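Local structure of NADH-rubredoxin oxidoreductase (Clostridium acetobutylicum, 3KLJ) at residues Leu51-Ile55 and Leu130-Ala136; Leu44-Arg50 and Asp63-Asn69; Glu183-Asp187 and Ser316-Glu321. The protein catalyses the NADH-dependent reduction of rubredoxin through a bound FAD, passing electrons into the chains that scavenge dioxygen in this anaerobic bacterium. All blocks are in the same frame, centred on the assembly; numbering follows the deposited sequence.

Contact 1. Residues Leu51-Ile55 and Leu130-Ala136. With FAD (flavin-adenine dinucleotide), chain B.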
# COMPACT_ATOMS: atom_id res chain seq x y z
N LEU A 51 -8.33 6.76 4.31
CA LEU A 51 -7.91 7.48 5.52
C LEU A 51 -7.68 8.98 5.25
O LEU A 51 -7.93 9.82 6.12
CB LEU A 51 -6.68 6.82 6.17
CG LEU A 51 -6.97 5.54 6.98
CD1 LEU A 51 -5.68 4.89 7.44
CD2 LEU A 51 -7.88 5.82 8.18
N ASN A 52 -7.23 9.31 4.04
CA ASN A 52 -7.05 10.70 3.66
C ASN A 52 -8.35 11.50 3.71
O ASN A 52 -8.34 12.70 3.94
CB ASN A 52 -6.39 10.80 2.28
CG ASN A 52 -4.88 10.58 2.34
OD1 ASN A 52 -4.21 11.12 3.21
ND2 ASN A 52 -4.35 9.78 1.42
N GLU A 53 -9.49 10.81 3.54
CA GLU A 53 -10.81 11.44 3.60
C GLU A 53 -11.28 11.74 5.02
O GLU A 53 -12.09 12.65 5.24
CB GLU A 53 -11.85 10.60 2.87
CG GLU A 53 -11.56 10.40 1.40
CD GLU A 53 -12.67 9.69 0.67
OE1 GLU A 53 -13.83 10.15 0.75
OE2 GLU A 53 -12.38 8.66 0.02
N ILE A 54 -10.77 10.97 5.98
CA ILE A 54 -10.99 11.24 7.40
C ILE A 54 -10.41 12.63 7.70
O ILE A 54 -11.03 13.45 8.37
CB ILE A 54 -10.31 10.15 8.30
CG1 ILE A 54 -10.79 8.74 7.94
CG2 ILE A 54 -10.49 10.46 9.79
CD1 ILE A 54 -12.30 8.53 7.97
N ILE A 55 -9.22 12.89 7.15
CA ILE A 55 -8.57 14.19 7.26
C ILE A 55 -9.27 15.23 6.36
O ILE A 55 -9.76 16.24 6.86
CB ILE A 55 -7.05 14.08 6.97
CG1 ILE A 55 -6.36 13.25 8.07
CG2 ILE A 55 -6.40 15.46 6.87
CD1 ILE A 55 -5.08 12.55 7.64
N LEU A 130 0.91 7.94 8.95
CA LEU A 130 -0.45 7.60 8.65
C LEU A 130 -0.51 6.15 8.18
O LEU A 130 -0.13 5.83 7.04
CB LEU A 130 -1.01 8.54 7.58
CG LEU A 130 -2.44 8.31 7.08
CD1 LEU A 130 -3.42 8.39 8.25
CD2 LEU A 130 -2.80 9.32 5.99
N TYR A 131 -0.96 5.28 9.07
CA TYR A 131 -1.28 3.91 8.71
C TYR A 131 -2.71 3.56 9.11
O TYR A 131 -3.47 3.02 8.30
CB TYR A 131 -0.29 2.89 9.32
CG TYR A 131 -0.41 1.56 8.61
CD1 TYR A 131 0.24 1.35 7.40
CD2 TYR A 131 -1.24 0.55 9.10
CE1 TYR A 131 0.11 0.16 6.70
CE2 TYR A 131 -1.38 -0.65 8.42
CZ TYR A 131 -0.70 -0.83 7.21
OH TYR A 131 -0.81 -2.02 6.51
N SER A 132 -3.07 3.91 10.35
CA SER A 132 -4.32 3.48 10.96
C SER A 132 -5.33 4.61 11.12
O SER A 132 -4.98 5.78 10.99
CB SER A 132 -4.04 2.90 12.34
OG SER A 132 -3.62 3.93 13.21
N TYR A 133 -6.58 4.26 11.42
CA TYR A 133 -7.60 5.27 11.69
C TYR A 133 -7.20 6.15 12.88
O TYR A 133 -7.39 7.36 12.84
CB TYR A 133 -8.97 4.63 11.93
CG TYR A 133 -10.05 5.63 12.28
CD1 TYR A 133 -10.60 6.46 11.30
CD2 TYR A 133 -10.51 5.76 13.59
CE1 TYR A 133 -11.60 7.39 11.62
CE2 TYR A 133 -11.51 6.70 13.92
CZ TYR A 133 -12.04 7.50 12.93
OH TYR A 133 -13.02 8.42 13.24
N ASP A 134 -6.64 5.54 13.93
CA ASP A 134 -6.16 6.30 15.09
C ASP A 134 -5.02 7.26 14.71
O ASP A 134 -4.93 8.36 15.25
CB ASP A 134 -5.75 5.37 16.23
CG ASP A 134 -6.95 4.80 17.00
OD1 ASP A 134 -8.07 5.32 16.85
OD2 ASP A 134 -6.76 3.83 17.75
N ASP A 135 -4.16 6.83 13.78
CA ASP A 135 -3.10 7.68 13.22
C ASP A 135 -3.69 8.94 12.61
O ASP A 135 -3.25 10.05 12.93
CB ASP A 135 -2.31 6.92 12.14
CG ASP A 135 -1.29 5.94 12.72
OD1 ASP A 135 -0.89 5.02 11.98
OD2 ASP A 135 -0.87 6.09 13.88
N ALA A 136 -4.67 8.76 11.72
CA ALA A 136 -5.36 9.87 11.08
C ALA A 136 -5.85 10.89 12.11
O ALA A 136 -5.60 12.08 11.96
CB ALA A 136 -6.52 9.38 10.22
PA FAD B . -4.04 -4.11 6.57
O1A FAD B . -2.81 -3.46 7.15
O2A FAD B . -4.97 -3.12 5.91
O5B FAD B . -4.81 -4.92 7.71
C5B FAD B . -4.11 -5.80 8.57
C4B FAD B . -4.75 -5.75 9.96
O4B FAD B . -4.13 -6.72 10.80
C3B FAD B . -4.52 -4.39 10.63
O3B FAD B . -5.76 -3.89 11.10
C2B FAD B . -3.56 -4.67 11.77
O2B FAD B . -3.84 -3.89 12.91
C1B FAD B . -3.81 -6.14 12.06
N9A FAD B . -2.67 -6.83 12.68
C8A FAD B . -1.34 -6.60 12.46
N7A FAD B . -0.62 -7.45 13.24
C5A FAD B . -1.47 -8.22 13.95
C6A FAD B . -1.27 -9.23 14.88
N6A FAD B . -0.06 -9.41 15.43
N1A FAD B . -2.37 -9.84 15.46
C2A FAD B . -3.65 -9.46 15.11
N3A FAD B . -3.84 -8.45 14.19
C4A FAD B . -2.77 -7.84 13.61
N1 FAD B . -3.55 0.75 -1.75
C2 FAD B . -3.93 0.92 -3.07
O2 FAD B . -3.99 -0.05 -3.81
N3 FAD B . -4.27 2.17 -3.56
C4 FAD B . -4.22 3.26 -2.73
O4 FAD B . -4.52 4.37 -3.20
C4X FAD B . -3.82 3.11 -1.39
N5 FAD B . -3.77 4.20 -0.53
C5X FAD B . -3.38 4.04 0.78
C6 FAD B . -3.33 5.15 1.64
C7 FAD B . -2.94 4.97 2.98
C7M FAD B . -2.88 6.15 3.91
C8 FAD B . -2.61 3.70 3.45
C8M FAD B . -2.18 3.47 4.88
C9 FAD B . -2.66 2.61 2.59
C9A FAD B . -3.05 2.77 1.26
N10 FAD B . -3.11 1.67 0.40
C10 FAD B . -3.49 1.84 -0.91
C1' FAD B . -2.73 0.32 0.90
C2' FAD B . -3.93 -0.52 1.27
O2' FAD B . -4.57 0.08 2.38
C3' FAD B . -3.42 -1.90 1.65
O3' FAD B . -2.88 -2.53 0.50
C4' FAD B . -4.49 -2.80 2.23
O4' FAD B . -5.09 -2.20 3.37
C5' FAD B . -3.83 -4.10 2.68
O5' FAD B . -4.79 -4.84 3.38
P FAD B . -4.33 -5.98 4.39
O1P FAD B . -5.56 -6.65 4.97
O2P FAD B . -3.36 -6.93 3.73
O3P FAD B . -3.48 -5.22 5.54
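Leu-51 of helix 51-56 drives its side chain into the turn that leads to helix 133-146: its CD1 lies 3.0 Å from the carbonyl O of Tyr-131, while its CD2 packs on Tyr-133 CB (4.1 Å) and Ala-136 CB (4.3 Å). Asn-52 turns its CA-to-CB bond away, yet OD1 ends 3.6 Å from Leu-130 CD2 and, buried here, has no polar partner in the model. The two helices pack where the FAD-binding and NADH-binding domains of this glutathione reductase-type fold meet, and the turn before helix 133-146 is held by a capping box: Asp-135 N donates to Ser-132 OG (3.0 Å) and Ser-132 N to Asp-135 OD1 (2.9 Å). The same OD1 accepts from Tyr-131 N, and the Tyr-131 side chain extends to the cofactor, its OH donating to FAD O1A at 2.5 Å. One turn on, Ile-54 CG2 meets Tyr-133 CE1 (3.7 Å) and Ala-136 CB (4.1 Å). Ile-55 CD1 closes the row, 4.3 Å from both Leu-130 CD2 and Ala-136 CB.

Contact 2. Residues Leu44-Arg50 and Asp63-Asn69. With FAD (flavin-adenine dinucleotide), chain B.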
# COMPACT_ATOMS: atom_id res chain seq x y z
N LEU A 44 -13.67 -2.61 13.25
CA LEU A 44 -13.89 -3.62 12.20
C LEU A 44 -13.08 -3.28 10.94
O LEU A 44 -12.59 -2.15 10.81
CB LEU A 44 -15.39 -3.69 11.88
CG LEU A 44 -16.29 -4.70 12.64
CD1 LEU A 44 -15.60 -5.50 13.75
CD2 LEU A 44 -17.58 -4.06 13.12
N PRO A 45 -12.93 -4.25 10.02
CA PRO A 45 -12.25 -3.98 8.75
C PRO A 45 -12.76 -2.72 8.05
O PRO A 45 -13.96 -2.56 7.86
CB PRO A 45 -12.56 -5.22 7.92
CG PRO A 45 -12.56 -6.32 8.93
CD PRO A 45 -13.10 -5.70 10.22
N TYR A 46 -11.83 -1.86 7.66
CA TYR A 46 -12.18 -0.64 6.95
C TYR A 46 -11.34 -0.42 5.71
O TYR A 46 -10.24 -1.00 5.58
CB TYR A 46 -12.11 0.56 7.89
CG TYR A 46 -10.80 0.78 8.61
CD1 TYR A 46 -10.58 0.25 9.89
CD2 TYR A 46 -9.78 1.54 8.03
CE1 TYR A 46 -9.37 0.47 10.58
CE2 TYR A 46 -8.58 1.76 8.70
CZ TYR A 46 -8.38 1.23 9.97
OH TYR A 46 -7.19 1.46 10.63
N TYR A 47 -11.87 0.39 4.79
CA TYR A 47 -11.21 0.66 3.52
C TYR A 47 -10.07 1.65 3.77
O TYR A 47 -10.22 2.87 3.58
CB TYR A 47 -12.21 1.23 2.50
CG TYR A 47 -11.77 1.02 1.06
CD1 TYR A 47 -11.00 1.98 0.41
CD2 TYR A 47 -12.11 -0.14 0.37
CE1 TYR A 47 -10.57 1.79 -0.91
CE2 TYR A 47 -11.70 -0.34 -0.95
CZ TYR A 47 -10.94 0.64 -1.58
OH TYR A 47 -10.52 0.45 -2.87
N ARG A 48 -8.94 1.09 4.20
CA ARG A 48 -7.77 1.86 4.61
C ARG A 48 -7.32 3.00 3.65
O ARG A 48 -6.95 4.07 4.14
CB ARG A 48 -6.59 0.91 4.93
CG ARG A 48 -5.42 1.55 5.71
CD ARG A 48 -4.33 0.49 6.06
NE ARG A 48 -4.89 -0.62 6.85
CZ ARG A 48 -5.27 -0.52 8.12
NH1 ARG A 48 -5.79 -1.58 8.74
NH2 ARG A 48 -5.13 0.61 8.79
N PRO A 49 -7.35 2.78 2.31
CA PRO A 49 -6.95 3.88 1.41
C PRO A 49 -7.77 5.16 1.52
O PRO A 49 -7.34 6.19 0.99
CB PRO A 49 -7.10 3.27 0.00
CG PRO A 49 -6.84 1.79 0.22
CD PRO A 49 -7.53 1.52 1.56
N ARG A 50 -8.90 5.13 2.23
CA ARG A 50 -9.72 6.34 2.35
C ARG A 50 -9.41 7.14 3.61
O ARG A 50 -10.11 8.08 3.92
CB ARG A 50 -11.22 6.02 2.26
CG ARG A 50 -11.57 5.07 1.16
CD ARG A 50 -12.78 5.48 0.37
NE ARG A 50 -14.03 5.24 1.06
CZ ARG A 50 -14.87 6.19 1.46
NH1 ARG A 50 -14.61 7.47 1.25
NH2 ARG A 50 -15.99 5.85 2.08
N ASP A 63 -17.86 5.79 8.30
CA ASP A 63 -17.97 6.08 6.87
C ASP A 63 -17.03 5.24 6.01
O ASP A 63 -17.21 5.21 4.79
CB ASP A 63 -17.68 7.55 6.58
CG ASP A 63 -18.53 8.48 7.39
OD1 ASP A 63 -19.76 8.24 7.50
OD2 ASP A 63 -17.97 9.45 7.93
N ILE A 64 -16.03 4.60 6.62
CA ILE A 64 -15.05 3.83 5.85
C ILE A 64 -15.01 2.33 6.15
O ILE A 64 -14.26 1.59 5.50
CB ILE A 64 -13.61 4.44 5.88
CG1 ILE A 64 -13.05 4.48 7.31
CG2 ILE A 64 -13.58 5.82 5.19
CD1 ILE A 64 -11.53 4.65 7.36
N LEU A 65 -15.80 1.89 7.14
CA LEU A 65 -15.94 0.46 7.45
C LEU A 65 -16.45 -0.30 6.22
O LEU A 65 -17.35 0.18 5.52
CB LEU A 65 -16.93 0.25 8.63
CG LEU A 65 -16.52 0.73 10.04
CD1 LEU A 65 -17.65 0.55 11.09
CD2 LEU A 65 -15.24 0.05 10.49
N ILE A 66 -15.88 -1.47 5.96
CA ILE A 66 -16.34 -2.30 4.84
C ILE A 66 -17.74 -2.86 5.16
O ILE A 66 -18.68 -2.73 4.36
CB ILE A 66 -15.35 -3.45 4.47
CG1 ILE A 66 -13.96 -2.89 4.09
CG2 ILE A 66 -15.89 -4.24 3.28
CD1 ILE A 66 -12.82 -4.00 3.92
N LYS A 67 -17.87 -3.49 6.32
CA LYS A 67 -19.16 -3.97 6.80
C LYS A 67 -19.36 -3.48 8.21
O LYS A 67 -18.40 -3.38 8.98
CB LYS A 67 -19.23 -5.50 6.78
CG LYS A 67 -19.00 -6.14 5.41
CD LYS A 67 -20.16 -5.92 4.45
CE LYS A 67 -19.79 -6.51 3.09
NZ LYS A 67 -20.87 -6.30 2.10
N LYS A 68 -20.61 -3.20 8.55
CA LYS A 68 -20.99 -2.81 9.91
C LYS A 68 -21.12 -4.04 10.81
O LYS A 68 -21.11 -5.17 10.32
CB LYS A 68 -22.30 -2.00 9.90
CG LYS A 68 -22.28 -0.82 8.93
CD LYS A 68 -21.91 0.49 9.61
CE LYS A 68 -21.83 1.64 8.61
NZ LYS A 68 -22.46 2.89 9.13
N ASN A 69 -21.21 -3.80 12.12
CA ASN A 69 -21.30 -4.88 13.12
C ASN A 69 -22.32 -5.96 12.78
O ASN A 69 -22.03 -7.15 12.88
CB ASN A 69 -21.63 -4.30 14.51
CG ASN A 69 -20.40 -4.09 15.35
OD1 ASN A 69 -19.94 -5.00 16.05
ND2 ASN A 69 -19.85 -2.88 15.31
PA FAD B . -4.04 -4.11 6.57
O1A FAD B . -2.81 -3.46 7.15
O2A FAD B . -4.97 -3.12 5.91
O5B FAD B . -4.81 -4.92 7.71
C5B FAD B . -4.11 -5.80 8.57
C4B FAD B . -4.75 -5.75 9.96
O4B FAD B . -4.13 -6.72 10.80
C3B FAD B . -4.52 -4.39 10.63
O3B FAD B . -5.76 -3.89 11.10
C2B FAD B . -3.56 -4.67 11.77
O2B FAD B . -3.84 -3.89 12.91
C1B FAD B . -3.81 -6.14 12.06
N9A FAD B . -2.67 -6.83 12.68
C8A FAD B . -1.34 -6.60 12.46
N7A FAD B . -0.62 -7.45 13.24
C5A FAD B . -1.47 -8.22 13.95
C6A FAD B . -1.27 -9.23 14.88
N6A FAD B . -0.06 -9.41 15.43
N1A FAD B . -2.37 -9.84 15.46
C2A FAD B . -3.65 -9.46 15.11
N3A FAD B . -3.84 -8.45 14.19
C4A FAD B . -2.77 -7.84 13.61
N1 FAD B . -3.55 0.75 -1.75
C2 FAD B . -3.93 0.92 -3.07
O2 FAD B . -3.99 -0.05 -3.81
N3 FAD B . -4.27 2.17 -3.56
C4 FAD B . -4.22 3.26 -2.73
O4 FAD B . -4.52 4.37 -3.20
C4X FAD B . -3.82 3.11 -1.39
N5 FAD B . -3.77 4.20 -0.53
C5X FAD B . -3.38 4.04 0.78
C6 FAD B . -3.33 5.15 1.64
C7 FAD B . -2.94 4.97 2.98
C7M FAD B . -2.88 6.15 3.91
C8 FAD B . -2.61 3.70 3.45
C8M FAD B . -2.18 3.47 4.88
C9 FAD B . -2.66 2.61 2.59
C9A FAD B . -3.05 2.77 1.26
N10 FAD B . -3.11 1.67 0.40
C10 FAD B . -3.49 1.84 -0.91
C1' FAD B . -2.73 0.32 0.90
C2' FAD B . -3.93 -0.52 1.27
O2' FAD B . -4.57 0.08 2.38
C3' FAD B . -3.42 -1.90 1.65
O3' FAD B . -2.88 -2.53 0.50
C4' FAD B . -4.49 -2.80 2.23
O4' FAD B . -5.09 -2.20 3.37
C5' FAD B . -3.83 -4.10 2.68
O5' FAD B . -4.79 -4.84 3.38
P FAD B . -4.33 -5.98 4.39
O1P FAD B . -5.56 -6.65 4.97
O2P FAD B . -3.36 -6.93 3.73
O3P FAD B . -3.48 -5.22 5.54
O HOH W 1 -15.94 -4.09 8.46
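Two irregular segments are tied together by a single beta bridge, Tyr-46 to Leu-65, with no strand on either side. Its bonds run from Ile-66 N to Pro-45 O (2.9 Å) and from Tyr-47 N to Ile-64 O (2.8 Å), both nearly straight. Water 1 extends the link to Lys-67, donating to Pro-45 O and accepting from Lys-67 N. Around the bridge, Ile-64 CD1 packs on Tyr-46 CD2 at 3.6 Å, Leu-65 CD2 fills the gap between Leu-44 CB (4.0 Å) and Tyr-46 CB (4.1 Å), and Ile-64 CG2 lies over a face of the Arg-50 guanidinium, whose NH1 forms a salt bridge with Glu-53. The segments flank helix 51-56 in the FAD-binding domain, and an inverse gamma turn centred on Tyr-47 leads the chain from the bridge to the cofactor. There Arg-48, an FAD-binding residue, donates from NE to FAD O2A at 2.7 Å, with a weak second bond from NH1. Its NH2 donates to Tyr-46 OH (2.9 Å), and Glu-41 engages both side chains, through a salt bridge to Arg-48 and a hydrogen bond with Tyr-46 OH.

Contact 3. Residues Glu183-Asp187 and Ser316-Glu321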
# COMPACT_ATOMS: atom_id res chain seq x y z
N GLU A 183 10.77 8.87 -7.06
CA GLU A 183 11.92 8.35 -7.80
C GLU A 183 11.82 6.87 -8.17
O GLU A 183 12.62 6.37 -8.96
CB GLU A 183 13.22 8.62 -7.01
CG GLU A 183 13.55 7.56 -5.96
CD GLU A 183 12.85 7.79 -4.62
OE1 GLU A 183 11.91 8.62 -4.54
OE2 GLU A 183 13.27 7.13 -3.64
N ARG A 184 10.83 6.18 -7.61
CA ARG A 184 10.58 4.78 -7.94
C ARG A 184 9.66 4.65 -9.15
O ARG A 184 9.62 3.60 -9.79
CB ARG A 184 9.94 4.03 -6.76
CG ARG A 184 10.64 4.19 -5.42
CD ARG A 184 9.80 3.60 -4.31
NE ARG A 184 10.14 2.21 -4.04
CZ ARG A 184 11.34 1.68 -4.26
NH1 ARG A 184 12.32 2.43 -4.74
NH2 ARG A 184 11.56 0.40 -3.98
N GLN A 185 8.92 5.71 -9.45
CA GLN A 185 7.91 5.67 -10.52
C GLN A 185 8.25 6.55 -11.71
O GLN A 185 7.75 6.34 -12.82
CB GLN A 185 6.53 6.06 -9.97
CG GLN A 185 5.76 4.88 -9.39
CD GLN A 185 5.83 4.81 -7.88
OE1 GLN A 185 6.03 5.82 -7.21
NE2 GLN A 185 5.63 3.62 -7.35
N LEU A 186 9.11 7.54 -11.48
CA LEU A 186 9.43 8.55 -12.47
C LEU A 186 10.94 8.68 -12.65
O LEU A 186 11.71 8.47 -11.70
CB LEU A 186 8.88 9.90 -11.99
CG LEU A 186 7.56 10.49 -12.50
CD1 LEU A 186 6.76 9.57 -13.43
CD2 LEU A 186 6.71 11.07 -11.38
N ASP A 187 11.37 9.03 -13.86
CA ASP A 187 12.76 9.50 -14.04
C ASP A 187 12.90 10.91 -13.47
O ASP A 187 11.92 11.47 -12.96
CB ASP A 187 13.23 9.40 -15.51
CG ASP A 187 12.45 10.29 -16.48
OD1 ASP A 187 13.02 10.60 -17.56
OD2 ASP A 187 11.29 10.68 -16.21
N SER A 316 2.83 4.35 -14.10
CA SER A 316 4.23 3.98 -14.22
C SER A 316 4.33 2.47 -14.34
O SER A 316 3.65 1.74 -13.61
CB SER A 316 5.02 4.47 -13.00
OG SER A 316 6.38 4.09 -13.10
N CYS A 317 5.20 2.02 -15.24
CA CYS A 317 5.31 0.59 -15.55
C CYS A 317 6.75 0.14 -15.72
O CYS A 317 7.52 0.75 -16.44
CB CYS A 317 4.51 0.26 -16.81
SG CYS A 317 4.45 -1.52 -17.19
N GLY A 318 7.08 -0.96 -15.06
CA GLY A 318 8.41 -1.56 -15.15
C GLY A 318 9.43 -0.81 -14.33
O GLY A 318 9.11 0.21 -13.71
N ASP A 319 10.65 -1.33 -14.32
CA ASP A 319 11.75 -0.77 -13.53
C ASP A 319 12.26 0.56 -14.10
O ASP A 319 13.21 0.59 -14.88
CB ASP A 319 12.89 -1.80 -13.43
CG ASP A 319 14.10 -1.27 -12.67
OD1 ASP A 319 13.92 -0.61 -11.62
OD2 ASP A 319 15.24 -1.53 -13.12
N ILE A 320 11.61 1.65 -13.70
CA ILE A 320 12.02 3.00 -14.09
C ILE A 320 13.29 3.45 -13.37
O ILE A 320 14.21 4.00 -13.98
CB ILE A 320 10.89 4.06 -13.84
CG1 ILE A 320 9.64 3.76 -14.68
CG2 ILE A 320 11.38 5.47 -14.13
CD1 ILE A 320 9.72 4.22 -16.14
N GLU A 321 13.36 3.19 -12.06
CA GLU A 321 14.43 3.76 -11.22
C GLU A 321 15.86 3.38 -11.64
O GLU A 321 16.74 4.24 -11.70
CB GLU A 321 14.20 3.43 -9.74
CG GLU A 321 15.13 4.19 -8.80
CD GLU A 321 14.92 3.84 -7.33
OE1 GLU A 321 15.45 4.58 -6.48
OE2 GLU A 321 14.22 2.84 -7.04
O HOH W 2 11.27 2.00 -10.78
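This contact is a domain interface: the loop between strand 172-175 and helix 188-199 of the NADH-binding domain meets the end of strand 312-317 and the following turn in the C-terminal domain. Across it runs one direct hydrogen bond, from Ser-316 OG to the backbone O of Gln-185 at 2.6 Å, and Ser-316 points its CA-to-CB bond toward the loop to make it. Beyond Cys-317 the chain bends away through Gly-318 and an inverse gamma turn centred on Asp-319, then comes back to the loop at Ile-320. The side chain of Ile-320 rests on backbone: its CG2 is 3.6 Å from both Leu-186 C and Asp-187 N, and its CG1 is 3.7 Å from Gln-185 O. Water 2 makes a second polar link, donating to Arg-184 O (2.5 Å) and accepting from Glu-321 N (2.7 Å). At the exposed edge Arg-184 NH1 forms a salt bridge with Glu-321 OE2 (3.0 Å), although the CA-to-CB bond of the arginine points away. Glu-183 sits beside that pair, its OE2 4.4 Å from Glu-321 OE1. Asp-187, the N-cap of helix 188-199, also reaches the C-terminal domain, through a salt bridge to Arg-330 and a hydrogen bond with Tyr-337. Since the serine, the water and the isoleucine all engage main-chain atoms of the loop, much of this contact depends on the loop's path rather than on its side chains, whereas at the edge the Arg-184 charge probably eases the closeness of the two carboxylates, Glu-183 and Glu-321.

How the contacts relate
Contacts 1 and 2 touch each other beside the FAD, their centres 12 Å apart and their segments alternating along the chain. They meet through two probable hydrogen bonds of 3.0 Å, between Arg-48 NH2 and Tyr-131 O and between Tyr-46 OH and Tyr-133 N. Arg-48 of contact 2 and Tyr-131 of contact 1 also bind different oxygens, O2A and O1A, of the same FAD phosphate, so the cofactor bridges them as well. Contact 3 lies on the opposite side of the chain's centre, its centre about 27 Å from that of contact 1 and 31 Å from that of contact 2. Its Gln-185 side chain remains about 11 Å from the FAD at nearest atoms.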